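Local coordinates for 2-hydroxyisobutyryl-CoA synthetase (Aquincola tertiaricarbonis, PDB 6HDY), which belongs to the ANL superfamily of AMP-binding enzymes, combining a large AMP-binding region with a smaller C-terminal domain in a chain that pairs with a second copy, at residues His123-Ser128 with Ala142-Ile147; Thr135-Gly140 with Ser277-Ser282; Val326-Glu331 with Pro336-Leu341. All coordinates share one frame; numbering follows the deposited sequence.

Interaction 1: His123-Ser128 with Ala142-Ile147; sequences HVHGTS and ADWRAI
Trp144 brings the outer rim of its indole against two histidines, His123 and His125, that are hydrogen-bonded to each other. The imidazoles stand two residues apart on one strand and meet nitrogen to nitrogen, His123 ND1 lying 2.8 Å from His125 NE2; either could be the donor. Trp144 CH2 settles beside this bond, 3.2 Å from His123 ND1 and 3.5 Å from His125 NE2.

The two histidines meet the indole in different ways. His123 comes over a face of the tryptophan, displaced toward the rim, with its CB 3.7 Å from Trp144 CZ3 and its CE1 3.7 Å from Trp144 CZ2. Its ring is inclined at 40° to the six-membered ring, an oblique pairing with the centroids 4.0 Å apart. The His125 ring is nearly parallel to the same six-membered ring, the planes differing by 16°, but the two meet rim to rim and neither overlies the other. The first torsion of Trp144 (chi1 -161°) sets CG anti to the backbone N, carrying the indole off the helix toward the strand.

The second nitrogen of each imidazole is also occupied, which fixes the rotation of both rings: His123 NE2 bonds Glu186 of the second subunit, and His125 ND1 bonds the carbonyl of Ser173. Trp179 and Ala183, on helix 176-187, also pack on Trp144. Together His123, His125 and Trp144 form a buried aromatic cluster that joins strand 121-126 of a two-stranded antiparallel sheet to helix 141-157 where the two subunits meet.

Interaction 2: Thr135-Gly140 with Ser277-Ser282; sequences TAFGIG and SMAEMS. With 3HL ((3S)-3-hydroxybutanoic acid), chain B; 8LQ ([[(2~{R},3~{S},4~{R},5~{R})-5-(6-aminopurin-9-yl)-3,4-bis(oxidanyl)oxolan-2-yl]methoxy-oxidanyl-phosphoryl] (3~{S})-3-oxidanylbutanoate), chain C.
Ala279 and Glu280 bring the loop Ser277-Ser282 against the rim atoms CE1, CE2 and CZ of Phe137. The loop starts in the ligand pocket, where the carbonyl oxygen of Ser277 approaches OB of (3S)-3-hydroxybutanoic acid to 3.2 Å. Met278 continues along the pocket, its CG beside O3' of 8LQ. Ala279 faces two ways: its backbone N lies 3.3 Å from OAQ of 8LQ, while its CB packs at 3.6 Å on Phe137 CE2 and borders whichever ligand is bound, the two occupying overlapping positions as alternatives.

Glu280 touches the ring further round, with its CG 3.7 Å from Phe137 CE1. A bend at chi2 (78°) brings the carboxylate back beside the ring, to which its plane is inclined at 81°, with OE2 at the ring edge, 3.9 Å from Phe137 CZ. Ser282 ends a type I turn begun at Ala279, and its OG and N both bond Ala279 O from the same face of the carbonyl plane, the OG bond being 3.0 Å long.

Strand and loop meet by van der Waals packing, while the loop's polar groups bond within the turn or to residues beyond it, consistent with positioning by shape and not by directional bonds.

Interaction 3: Val326-Glu331 with Pro336-Leu341; sequences VYTHLE and PMIRLL
Arg339 begins its path against Val326, its CB lying 3.8 Å from Val326 CG1. One bond further, CG passes Thr328 OG1 at 3.6 Å. A bend at chi3 (50°) then swings the guanidinium back until Val326 CG1 lies over one of its faces. The tip is gripped from beyond the hairpin: NE bonds the carbonyl of Val92, NH1 makes a salt bridge with Glu307, and NH2 bonds the carbonyl of Met314.

Two residues, Arg339 and Leu340, stand opposite the single residue Tyr327, a G1 beta bulge in the antiparallel hairpin of strands 322-329 and 340-347, and Arg339 takes the left-handed conformation (phi 63°) that such a bulge needs at its first position. Its N-H is taken up by Thr328 OG1 at 2.8 Å. Tyr327 and Leu340 make the hydrogen-bonded pair, with Tyr327 N to Leu340 O at 2.9 Å and Leu340 N to Tyr327 O at 2.8 Å; their side chains share one face of the sheet. Val326 and Leu341, a non-hydrogen-bonded pair, share the other, where Val326 CG2 and Leu341 CD1 meet at 4.2 Å.

Toward the turn, His329 grips Met337 twice. His329 N reaches Met337 O at 2.9 Å, and Met337 N returns a bond of 2.9 Å to His329 ND1. This second donor arrives at the imidazole edge, only 5° out of the ring plane, while Met337 CB and CG line the same end of the ring. His329 NE2 is held in turn by the carbonyl of Ser282.

In the fold
From the N terminus, strand 121-126 leads through a partly unmodelled loop into strand 136-140 and on to helix 141-157; interaction 1 closes this short excursion by bringing the start of the helix back to the first strand. Interaction 2 opens within that excursion, on strand 136-140, and closes only after the parallel sheet has been built, at 277-282, so the two contacts cross. Interaction 3 follows in series as a local hairpin. Met281 packs on Leu340 to couple interactions 2 and 3, and Ala146 packs on Glu331 to join interactions 1 and 3. The small two-stranded sheet, the pocket loop and the larger antiparallel sheet are thereby tied together.

Interaction 1: His123-Ser128 with Ala142-Ile147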
loop_
_atom_site.group_PDB
_atom_site.type_symbol
_atom_site.label_atom_id
_atom_site.label_comp_id
_atom_site.label_asym_id
_atom_site.label_seq_id
_atom_site.Cartn_x
_atom_site.Cartn_y
_atom_site.Cartn_z
ATOM N N HIS A 123 13.820 3.338 -1.965
ATOM C CA HIS A 123 12.627 2.540 -2.244
ATOM C C HIS A 123 12.824 1.662 -3.447
ATOM O O HIS A 123 13.495 2.063 -4.404
ATOM C CB HIS A 123 11.454 3.455 -2.519
ATOM C CG HIS A 123 10.520 3.670 -1.378
ATOM N ND1 HIS A 123 9.163 3.656 -1.564
ATOM C CD2 HIS A 123 10.779 3.980 -0.090
ATOM C CE1 HIS A 123 8.636 3.991 -0.404
ATOM N NE2 HIS A 123 9.572 4.175 0.515
ATOM N N VAL A 124 12.254 0.449 -3.380
ATOM C CA VAL A 124 12.255 -0.542 -4.451
ATOM C C VAL A 124 10.820 -0.730 -4.915
ATOM O O VAL A 124 9.948 -1.044 -4.115
ATOM C CB VAL A 124 12.952 -1.882 -4.099
ATOM C CG1 VAL A 124 12.883 -2.866 -5.268
ATOM C CG2 VAL A 124 14.404 -1.653 -3.672
ATOM N N HIS A 125 10.571 -0.463 -6.200
ATOM C CA HIS A 125 9.274 -0.629 -6.850
ATOM C C HIS A 125 9.528 -1.268 -8.189
ATOM O O HIS A 125 10.619 -1.750 -8.430
ATOM C CB HIS A 125 8.571 0.726 -7.002
ATOM C CG HIS A 125 8.205 1.357 -5.700
ATOM N ND1 HIS A 125 7.053 0.995 -5.023
ATOM C CD2 HIS A 125 8.860 2.306 -4.987
ATOM C CE1 HIS A 125 7.060 1.711 -3.912
ATOM N NE2 HIS A 125 8.113 2.534 -3.861
ATOM N N GLY A 126 8.558 -1.266 -9.062
ATOM C CA GLY A 126 8.767 -1.854 -10.374
ATOM C C GLY A 126 7.522 -1.987 -11.215
ATOM O O GLY A 126 6.485 -1.413 -10.890
ATOM N N THR A 127 7.641 -2.756 -12.301
ATOM C CA THR A 127 6.562 -3.074 -13.238
ATOM C C THR A 127 6.016 -4.510 -12.950
ATOM O O THR A 127 6.686 -5.302 -12.273
ATOM C CB THR A 127 7.070 -2.922 -14.686
ATOM O OG1 THR A 127 8.077 -3.905 -14.930
ATOM C CG2 THR A 127 7.624 -1.544 -14.969
ATOM N N SER A 128 4.818 -4.846 -13.477
ATOM C CA SER A 128 4.184 -6.162 -13.291
ATOM C C SER A 128 3.632 -6.724 -14.600
ATOM O O SER A 128 2.926 -6.021 -15.321
ATOM C CB SER A 128 3.082 -6.087 -12.236
ATOM O OG SER A 128 2.065 -5.160 -12.586
ATOM N N ALA A 142 17.151 11.229 -2.314
ATOM C CA ALA A 142 17.069 12.561 -2.912
ATOM C C ALA A 142 16.040 12.611 -4.008
ATOM O O ALA A 142 15.261 13.566 -4.038
ATOM C CB ALA A 142 18.447 13.007 -3.405
ATOM N N ASP A 143 15.933 11.550 -4.842
ATOM C CA ASP A 143 14.886 11.490 -5.894
ATOM C C ASP A 143 13.474 11.394 -5.330
ATOM O O ASP A 143 12.586 12.031 -5.856
ATOM C CB ASP A 143 15.133 10.351 -6.888
ATOM C CG ASP A 143 16.246 10.648 -7.855
ATOM O OD1 ASP A 143 16.870 11.717 -7.731
ATOM O OD2 ASP A 143 16.493 9.826 -8.731
ATOM N N TRP A 144 13.278 10.632 -4.257
ATOM C CA TRP A 144 11.977 10.488 -3.590
ATOM C C TRP A 144 11.502 11.890 -3.132
ATOM O O TRP A 144 10.341 12.261 -3.342
ATOM C CB TRP A 144 12.075 9.474 -2.395
ATOM C CG TRP A 144 10.721 8.967 -1.995
ATOM C CD1 TRP A 144 9.858 9.561 -1.122
ATOM C CD2 TRP A 144 9.980 7.910 -2.635
ATOM N NE1 TRP A 144 8.648 8.895 -1.121
ATOM C CE2 TRP A 144 8.703 7.865 -2.030
ATOM C CE3 TRP A 144 10.275 6.989 -3.659
ATOM C CZ2 TRP A 144 7.719 6.928 -2.409
ATOM C CZ3 TRP A 144 9.314 6.034 -4.007
ATOM C CH2 TRP A 144 8.054 6.013 -3.387
ATOM N N ARG A 145 12.429 12.676 -2.535
ATOM C CA ARG A 145 12.172 14.075 -2.141
ATOM C C ARG A 145 11.882 14.948 -3.374
ATOM O O ARG A 145 10.922 15.713 -3.347
ATOM C CB ARG A 145 13.307 14.671 -1.271
ATOM C CG ARG A 145 13.514 14.003 0.118
ATOM C CD ARG A 145 12.246 13.487 0.816
ATOM N NE ARG A 145 11.190 14.495 0.994
ATOM C CZ ARG A 145 9.902 14.204 1.166
ATOM N NH1 ARG A 145 9.499 12.946 1.174
ATOM N NH2 ARG A 145 9.010 15.172 1.342
ATOM N N ALA A 146 12.652 14.780 -4.469
ATOM C CA ALA A 146 12.415 15.522 -5.723
ATOM C C ALA A 146 10.998 15.207 -6.285
ATOM O O ALA A 146 10.295 16.115 -6.725
ATOM C CB ALA A 146 13.489 15.188 -6.758
ATOM N N ILE A 147 10.570 13.941 -6.195
ATOM C CA ILE A 147 9.240 13.484 -6.642
ATOM C C ILE A 147 8.118 14.072 -5.748
ATOM O O ILE A 147 7.113 14.551 -6.273
ATOM C CB ILE A 147 9.181 11.913 -6.687
ATOM C CG1 ILE A 147 10.154 11.350 -7.747
ATOM C CG2 ILE A 147 7.718 11.420 -6.919
ATOM C CD1 ILE A 147 10.492 9.821 -7.650
#

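Interaction 2: Thr135-Gly140 with Ser277-Ser282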
loop_
_atom_site.group_PDB
_atom_site.type_symbol
_atom_site.label_atom_id
_atom_site.label_comp_id
_atom_site.label_asym_id
_atom_site.label_seq_id
_atom_site.Cartn_x
_atom_site.Cartn_y
_atom_site.Cartn_z
ATOM N N THR A 135 10.731 -4.783 -14.692
ATOM C CA THR A 135 11.854 -3.898 -14.426
ATOM C C THR A 135 11.739 -3.377 -13.020
ATOM O O THR A 135 10.654 -3.001 -12.588
ATOM C CB THR A 135 11.983 -2.781 -15.467
ATOM O OG1 THR A 135 10.694 -2.452 -15.941
ATOM C CG2 THR A 135 12.847 -3.188 -16.634
ATOM N N ALA A 136 12.855 -3.368 -12.312
ATOM C CA ALA A 136 12.939 -2.901 -10.940
ATOM C C ALA A 136 13.313 -1.420 -10.868
ATOM O O ALA A 136 14.243 -0.969 -11.536
ATOM C CB ALA A 136 13.965 -3.736 -10.180
ATOM N N PHE A 137 12.607 -0.676 -10.031
ATOM C CA PHE A 137 12.954 0.708 -9.801
ATOM C C PHE A 137 13.690 0.821 -8.450
ATOM O O PHE A 137 13.184 0.377 -7.425
ATOM C CB PHE A 137 11.743 1.643 -9.887
ATOM C CG PHE A 137 10.904 1.542 -11.148
ATOM C CD1 PHE A 137 11.497 1.570 -12.407
ATOM C CD2 PHE A 137 9.514 1.502 -11.078
ATOM C CE1 PHE A 137 10.716 1.520 -13.571
ATOM C CE2 PHE A 137 8.740 1.392 -12.239
ATOM C CZ PHE A 137 9.342 1.422 -13.475
ATOM N N GLY A 138 14.895 1.370 -8.497
ATOM C CA GLY A 138 15.741 1.655 -7.351
ATOM C C GLY A 138 15.838 3.160 -7.252
ATOM O O GLY A 138 16.652 3.780 -7.934
ATOM N N ILE A 139 14.967 3.758 -6.447
ATOM C CA ILE A 139 14.864 5.202 -6.275
ATOM C C ILE A 139 15.626 5.685 -5.026
ATOM O O ILE A 139 15.390 5.177 -3.929
ATOM C CB ILE A 139 13.387 5.618 -6.301
ATOM C CG1 ILE A 139 12.680 4.931 -7.499
ATOM C CG2 ILE A 139 13.266 7.146 -6.372
ATOM C CD1 ILE A 139 11.300 4.554 -7.279
ATOM N N GLY A 140 16.547 6.633 -5.224
ATOM C CA GLY A 140 17.354 7.179 -4.146
ATOM C C GLY A 140 16.548 8.121 -3.287
ATOM O O GLY A 140 15.502 8.603 -3.717
ATOM N N SER A 277 2.481 10.335 -16.903
ATOM C CA SER A 277 3.318 9.927 -18.030
ATOM C C SER A 277 3.545 8.425 -17.861
ATOM O O SER A 277 2.683 7.632 -18.242
ATOM C CB SER A 277 4.635 10.708 -18.053
ATOM O OG SER A 277 5.307 10.667 -16.803
ATOM N N MET A 278 4.668 8.041 -17.225
ATOM C CA MET A 278 5.107 6.665 -17.000
ATOM C C MET A 278 5.706 6.530 -15.628
ATOM O O MET A 278 6.138 7.515 -15.052
ATOM C CB MET A 278 6.166 6.275 -18.039
ATOM C CG MET A 278 5.769 6.607 -19.480
ATOM S SD MET A 278 7.083 6.194 -20.624
ATOM C CE MET A 278 7.706 7.519 -20.803
ATOM N N ALA A 279 5.756 5.296 -15.113
ATOM C CA ALA A 279 6.341 4.931 -13.830
ATOM C C ALA A 279 7.844 5.168 -13.854
ATOM O O ALA A 279 8.414 5.601 -12.843
ATOM C CB ALA A 279 6.036 3.460 -13.529
ATOM N N GLU A 280 8.488 4.893 -15.010
ATOM C CA GLU A 280 9.941 5.100 -15.216
ATOM C C GLU A 280 10.209 6.599 -15.115
ATOM O O GLU A 280 11.305 7.002 -14.761
ATOM C CB GLU A 280 10.383 4.643 -16.624
ATOM C CG GLU A 280 10.379 3.149 -16.894
ATOM C CD GLU A 280 9.024 2.517 -17.179
ATOM O OE1 GLU A 280 8.000 3.236 -17.194
ATOM O OE2 GLU A 280 8.987 1.281 -17.362
ATOM N N MET A 281 9.189 7.411 -15.416
ATOM C CA MET A 281 9.250 8.873 -15.412
ATOM C C MET A 281 8.739 9.544 -14.135
ATOM O O MET A 281 8.402 10.729 -14.200
ATOM C CB MET A 281 8.526 9.445 -16.651
ATOM C CG MET A 281 9.174 9.047 -17.931
ATOM S SD MET A 281 10.935 9.422 -17.869
ATOM C CE MET A 281 11.325 8.944 -19.286
ATOM N N SER A 282 8.699 8.831 -12.970
ATOM C CA SER A 282 8.291 9.503 -11.723
ATOM C C SER A 282 9.296 10.636 -11.505
ATOM O O SER A 282 10.484 10.400 -11.708
ATOM C CB SER A 282 8.300 8.563 -10.533
ATOM O OG SER A 282 7.431 7.469 -10.764
HETATM C CA 3HL B . 1.567 5.351 -14.419
HETATM C CB 3HL B . 2.826 5.150 -13.545
HETATM O OG1 3HL B . 3.253 6.337 -12.886
HETATM C CG2 3HL B . 2.602 4.124 -12.476
HETATM C C 3HL B . 1.105 6.782 -14.282
HETATM O OA 3HL B . 0.674 7.168 -13.205
HETATM O OB 3HL B . 1.392 7.591 -15.334
HETATM N N9 8LQ C . -1.072 6.204 -19.098
HETATM C C8 8LQ C . -0.676 6.613 -17.882
HETATM N N7 8LQ C . -1.299 7.750 -17.590
HETATM C C5 8LQ C . -2.074 8.070 -18.640
HETATM C C6 8LQ C . -2.953 9.069 -18.875
HETATM N N6 8LQ C . -3.100 10.007 -17.952
HETATM N N1 8LQ C . -3.644 9.152 -20.028
HETATM C C2 8LQ C . -3.498 8.170 -21.011
HETATM N N3 8LQ C . -2.647 7.114 -20.720
HETATM C C4 8LQ C . -1.934 7.102 -19.568
HETATM C CAA 8LQ C . 2.610 5.619 -12.540
HETATM C CAZ 8LQ C . 1.515 6.429 -13.282
HETATM O OAE 8LQ C . 0.227 6.018 -12.831
HETATM C CAL 8LQ C . 1.580 6.246 -14.811
HETATM C CAS 8LQ C . 1.502 4.760 -15.186
HETATM O OAC 8LQ C . 0.419 4.182 -15.180
HETATM O OAQ 8LQ C . 2.717 4.149 -15.430
HETATM P PBC 8LQ C . 2.845 2.707 -16.111
HETATM O OAH 8LQ C . 2.171 1.713 -15.071
HETATM O OAD 8LQ C . 4.232 2.335 -16.441
HETATM O "O5'" 8LQ C . 1.990 2.824 -17.435
HETATM C "C5'" 8LQ C . 2.312 3.901 -18.311
HETATM C "C4'" 8LQ C . 1.381 3.882 -19.496
HETATM O "O4'" 8LQ C . 0.010 4.018 -19.033
HETATM C "C3'" 8LQ C . 1.654 5.094 -20.281
HETATM O "O3'" 8LQ C . 2.746 4.856 -21.213
HETATM C "C2'" 8LQ C . 0.310 5.291 -20.985
HETATM O "O2'" 8LQ C . 0.121 4.311 -22.082
HETATM C "C1'" 8LQ C . -0.653 4.983 -19.862
#

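Interaction 3: Val326-Glu331 with Pro336-Leu341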
loop_
_atom_site.group_PDB
_atom_site.type_symbol
_atom_site.label_atom_id
_atom_site.label_comp_id
_atom_site.label_asym_id
_atom_site.label_seq_id
_atom_site.Cartn_x
_atom_site.Cartn_y
_atom_site.Cartn_z
ATOM N N VAL A 326 8.302 11.638 -25.718
ATOM C CA VAL A 326 9.679 11.232 -25.417
ATOM C C VAL A 326 10.027 12.105 -24.213
ATOM O O VAL A 326 9.799 13.322 -24.262
ATOM C CB VAL A 326 10.650 11.401 -26.629
ATOM C CG1 VAL A 326 12.125 11.292 -26.210
ATOM C CG2 VAL A 326 10.328 10.401 -27.740
ATOM N N TYR A 327 10.499 11.473 -23.102
ATOM C CA TYR A 327 10.720 12.188 -21.848
ATOM C C TYR A 327 12.132 12.149 -21.317
ATOM O O TYR A 327 12.813 11.134 -21.441
ATOM C CB TYR A 327 9.794 11.645 -20.751
ATOM C CG TYR A 327 8.313 11.602 -21.054
ATOM C CD1 TYR A 327 7.521 12.745 -20.934
ATOM C CD2 TYR A 327 7.677 10.396 -21.342
ATOM C CE1 TYR A 327 6.136 12.690 -21.113
ATOM C CE2 TYR A 327 6.292 10.326 -21.503
ATOM C CZ TYR A 327 5.527 11.478 -21.395
ATOM O OH TYR A 327 4.168 11.421 -21.583
ATOM N N THR A 328 12.536 13.250 -20.643
ATOM C CA THR A 328 13.836 13.385 -19.987
ATOM C C THR A 328 13.686 14.007 -18.595
ATOM O O THR A 328 13.102 15.086 -18.463
ATOM C CB THR A 328 14.857 14.151 -20.866
ATOM O OG1 THR A 328 15.009 13.490 -22.130
ATOM C CG2 THR A 328 16.221 14.287 -20.186
ATOM N N HIS A 329 14.239 13.319 -17.568
ATOM C CA HIS A 329 14.317 13.793 -16.186
ATOM C C HIS A 329 15.265 14.976 -16.083
ATOM O O HIS A 329 16.413 14.896 -16.549
ATOM C CB HIS A 329 14.854 12.684 -15.222
ATOM C CG HIS A 329 13.828 11.657 -14.845
ATOM N ND1 HIS A 329 14.022 10.308 -15.103
ATOM C CD2 HIS A 329 12.644 11.814 -14.210
ATOM C CE1 HIS A 329 12.948 9.695 -14.633
ATOM N NE2 HIS A 329 12.086 10.563 -14.096
ATOM N N LEU A 330 14.823 16.055 -15.411
ATOM C CA LEU A 330 15.738 17.193 -15.173
ATOM C C LEU A 330 16.178 17.296 -13.691
ATOM O O LEU A 330 17.086 18.060 -13.363
ATOM C CB LEU A 330 15.108 18.522 -15.653
ATOM C CG LEU A 330 14.650 18.606 -17.111
ATOM C CD1 LEU A 330 14.061 19.957 -17.400
ATOM C CD2 LEU A 330 15.789 18.315 -18.060
ATOM N N GLU A 331 15.550 16.509 -12.802
ATOM C CA GLU A 331 15.772 16.557 -11.359
ATOM C C GLU A 331 15.883 15.175 -10.714
ATOM O O GLU A 331 15.321 14.953 -9.632
ATOM C CB GLU A 331 14.653 17.388 -10.690
ATOM C CG GLU A 331 14.654 18.871 -11.050
ATOM C CD GLU A 331 13.683 19.757 -10.296
ATOM O OE1 GLU A 331 12.712 19.234 -9.706
ATOM O OE2 GLU A 331 13.900 20.986 -10.288
ATOM N N PRO A 336 18.161 7.923 -13.925
ATOM C CA PRO A 336 17.627 9.039 -14.731
ATOM C C PRO A 336 17.302 8.580 -16.146
ATOM O O PRO A 336 18.062 7.828 -16.752
ATOM C CB PRO A 336 18.738 10.096 -14.683
ATOM C CG PRO A 336 19.986 9.329 -14.452
ATOM C CD PRO A 336 19.599 8.123 -13.620
ATOM N N MET A 337 16.149 8.977 -16.627
ATOM C CA MET A 337 15.678 8.632 -17.965
ATOM C C MET A 337 15.965 9.783 -18.908
ATOM O O MET A 337 15.514 10.905 -18.666
ATOM C CB MET A 337 14.169 8.334 -17.969
ATOM C CG MET A 337 13.741 7.074 -17.243
ATOM S SD MET A 337 14.427 5.487 -17.759
ATOM C CE MET A 337 14.545 5.631 -19.375
ATOM N N ILE A 338 16.768 9.518 -19.947
ATOM C CA ILE A 338 17.136 10.540 -20.926
ATOM C C ILE A 338 16.606 10.126 -22.284
ATOM O O ILE A 338 17.138 9.222 -22.931
ATOM C CB ILE A 338 18.656 10.903 -20.935
ATOM C CG1 ILE A 338 19.164 11.212 -19.508
ATOM C CG2 ILE A 338 18.919 12.084 -21.879
ATOM C CD1 ILE A 338 20.627 11.202 -19.362
ATOM N N ARG A 339 15.551 10.808 -22.704
ATOM C CA ARG A 339 14.855 10.577 -23.958
ATOM C C ARG A 339 14.247 9.178 -23.989
ATOM O O ARG A 339 14.479 8.411 -24.916
ATOM C CB ARG A 339 15.737 10.918 -25.193
ATOM C CG ARG A 339 15.699 12.400 -25.458
ATOM C CD ARG A 339 16.528 12.906 -26.616
ATOM N NE ARG A 339 16.330 12.192 -27.876
ATOM C CZ ARG A 339 15.395 12.466 -28.779
ATOM N NH1 ARG A 339 14.491 13.410 -28.547
ATOM N NH2 ARG A 339 15.342 11.782 -29.911
ATOM N N LEU A 340 13.451 8.848 -22.966
ATOM C CA LEU A 340 12.730 7.570 -22.962
ATOM C C LEU A 340 11.497 7.686 -23.862
ATOM O O LEU A 340 10.695 8.620 -23.725
ATOM C CB LEU A 340 12.333 7.091 -21.546
ATOM C CG LEU A 340 11.417 5.838 -21.405
ATOM C CD1 LEU A 340 12.149 4.551 -21.812
ATOM C CD2 LEU A 340 10.872 5.709 -19.977
ATOM N N LEU A 341 11.391 6.736 -24.801
ATOM C CA LEU A 341 10.293 6.605 -25.744
ATOM C C LEU A 341 9.076 6.017 -24.987
ATOM O O LEU A 341 9.185 4.949 -24.395
ATOM C CB LEU A 341 10.734 5.701 -26.917
ATOM C CG LEU A 341 9.666 5.295 -27.954
ATOM C CD1 LEU A 341 9.071 6.514 -28.649
ATOM C CD2 LEU A 341 10.257 4.356 -28.994
#